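Local coordinates for StAR-related lipid transfer protein 13 (PDB 2PSO) that acts as a GTPase-activating protein for RhoA and perhaps Cdc42, and carries a lipid-binding START domain, the part described here, at residues T58-D62 with V218-N223. Numbering follows the deposited sequence.
Sequences TDNTD and VARIRN
R222 reaches from the last turn of helix 209-223 to D59 and makes a salt bridge, NH2 of R222 lying 3.0 Å from OD1 of D59. The bond is weak as a hydrogen bond (N-H...O angle 133°); the carboxylate stands at the edge of the guanidinium, its carbon in the guanidinium plane, but the two planes are 70° apart. The same arginine also takes the backbone of D59: NH1 of R222 donates to D59 O at 3.3 Å, the oxygen near the guanidinium plane but the donor above the carbonyl plane, and NH2 adds a weak bond to that oxygen. The R222 chain leaves the helix extended, CG opposite the backbone N (chi1 179°), and then bends at chi3, with A219 CA over one face of the guanidinium, toward the rim. On the helix side, N223 OD1 receives weak bonds from NE and NH2 of R222, which would help fix the group's rotation. In the START fold a C-terminal helix packs on the curved beta sheet, and here its end meets the loop between strands 53-55 and 62-66. A leucine in place of R222 would probably leave the D59 carboxylate without its cationic mate and the D59 carbonyl without these donors. The apolar contact joins T61 CG2 to V218 CG1 at 3.9 Å, with both side chains also touching V81 of strand 76-83. Separately, A219 CB makes a van der Waals contact with the D59 carboxylate, 3.5 Å from OD2.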
loop_
_atom_site.group_PDB
_atom_site.type_symbol
_atom_site.label_atom_id
_atom_site.label_comp_id
_atom_site.label_asym_id
_atom_site.label_seq_id
_atom_site.Cartn_x
_atom_site.Cartn_y
_atom_site.Cartn_z
ATOM N N THR A 58 15.396 -0.513 -1.633
ATOM C CA THR A 58 16.101 -1.548 -2.395
ATOM C C THR A 58 15.295 -2.047 -3.588
ATOM O O THR A 58 14.106 -1.723 -3.742
ATOM C CB THR A 58 16.458 -2.786 -1.557
ATOM O OG1 THR A 58 15.252 -3.486 -1.227
ATOM C CG2 THR A 58 17.182 -2.405 -0.293
ATOM N N ASP A 59 15.983 -2.834 -4.426
ATOM C CA ASP A 59 15.363 -3.625 -5.478
ATOM C C ASP A 59 14.596 -2.695 -6.411
ATOM O O ASP A 59 13.426 -2.916 -6.730
ATOM C CB ASP A 59 14.484 -4.712 -4.838
ATOM C CG ASP A 59 13.899 -5.704 -5.841
ATOM O OD1 ASP A 59 14.445 -5.922 -6.961
ATOM O OD2 ASP A 59 12.855 -6.276 -5.470
ATOM N N ASN A 60 15.275 -1.621 -6.803
ATOM C CA ASN A 60 14.793 -0.710 -7.833
ATOM C C ASN A 60 13.409 -0.096 -7.583
ATOM O O ASN A 60 12.576 -0.084 -8.467
ATOM C CB ASN A 60 14.800 -1.428 -9.178
ATOM C CG ASN A 60 15.602 -0.695 -10.216
ATOM O OD1 ASN A 60 15.427 0.504 -10.412
ATOM N ND2 ASN A 60 16.500 -1.409 -10.887
ATOM N N THR A 61 13.164 0.407 -6.379
ATOM C CA THR A 61 11.884 1.034 -6.077
ATOM C C THR A 61 12.088 2.470 -5.645
ATOM O O THR A 61 13.131 2.805 -5.110
ATOM C CB THR A 61 11.201 0.324 -4.919
ATOM O OG1 THR A 61 12.206 -0.068 -3.989
ATOM C CG2 THR A 61 10.521 -0.918 -5.399
ATOM N N ASP A 62 11.083 3.309 -5.872
ATOM C CA ASP A 62 11.041 4.650 -5.316
ATOM C C ASP A 62 10.121 4.719 -4.098
ATOM O O ASP A 62 8.910 4.590 -4.235
ATOM C CB ASP A 62 10.566 5.632 -6.376
ATOM C CG ASP A 62 11.683 6.034 -7.342
ATOM O OD1 ASP A 62 12.701 5.292 -7.481
ATOM O OD2 ASP A 62 11.543 7.106 -7.971
ATOM N N VAL A 218 5.150 -3.674 -4.103
ATOM C CA VAL A 218 5.160 -3.113 -5.415
ATOM C C VAL A 218 6.275 -3.716 -6.273
ATOM O O VAL A 218 6.225 -3.662 -7.488
ATOM C CB VAL A 218 5.232 -1.601 -5.288
ATOM C CG1 VAL A 218 6.601 -1.078 -5.595
ATOM C CG2 VAL A 218 4.165 -0.969 -6.144
ATOM N N ALA A 219 7.255 -4.345 -5.637
ATOM C CA ALA A 219 8.353 -4.989 -6.366
ATOM C C ALA A 219 7.927 -6.390 -6.753
ATOM O O ALA A 219 8.307 -6.893 -7.809
ATOM C CB ALA A 219 9.587 -5.045 -5.517
ATOM N N ARG A 220 7.142 -7.018 -5.881
ATOM C CA ARG A 220 6.628 -8.336 -6.144
ATOM C C ARG A 220 5.626 -8.283 -7.285
ATOM O O ARG A 220 5.646 -9.139 -8.181
ATOM C CB ARG A 220 5.984 -8.903 -4.908
ATOM C CG ARG A 220 6.991 -9.371 -3.934
ATOM C CD ARG A 220 6.346 -10.130 -2.834
ATOM N NE ARG A 220 5.164 -9.437 -2.355
ATOM C CZ ARG A 220 4.996 -9.070 -1.100
ATOM N NH1 ARG A 220 5.937 -9.351 -0.222
ATOM N NH2 ARG A 220 3.888 -8.449 -0.725
ATOM N N ILE A 221 4.774 -7.263 -7.284
ATOM C CA ILE A 221 3.850 -7.117 -8.390
ATOM C C ILE A 221 4.639 -7.042 -9.675
ATOM O O ILE A 221 4.282 -7.691 -10.667
ATOM C CB ILE A 221 3.021 -5.875 -8.270
ATOM C CG1 ILE A 221 2.010 -6.050 -7.122
ATOM C CG2 ILE A 221 2.347 -5.601 -9.618
ATOM C CD1 ILE A 221 1.332 -4.794 -6.699
ATOM N N ARG A 222 5.735 -6.287 -9.652
ATOM C CA ARG A 222 6.567 -6.176 -10.834
ATOM C C ARG A 222 7.160 -7.523 -11.220
ATOM O O ARG A 222 6.984 -7.974 -12.361
ATOM C CB ARG A 222 7.667 -5.162 -10.618
ATOM C CG ARG A 222 8.582 -5.009 -11.788
ATOM C CD ARG A 222 9.849 -4.346 -11.320
ATOM N NE ARG A 222 10.481 -5.121 -10.257
ATOM C CZ ARG A 222 11.408 -4.640 -9.440
ATOM N NH1 ARG A 222 11.810 -3.380 -9.553
ATOM N NH2 ARG A 222 11.933 -5.417 -8.505
ATOM N N ASN A 223 7.823 -8.177 -10.268
ATOM C CA ASN A 223 8.419 -9.481 -10.519
ATOM C C ASN A 223 7.455 -10.499 -11.107
ATOM O O ASN A 223 7.844 -11.340 -11.908
ATOM C CB ASN A 223 9.034 -10.058 -9.255
ATOM C CG ASN A 223 10.169 -9.204 -8.717
ATOM O OD1 ASN A 223 10.770 -8.399 -9.440
ATOM N ND2 ASN A 223 10.458 -9.361 -7.430
#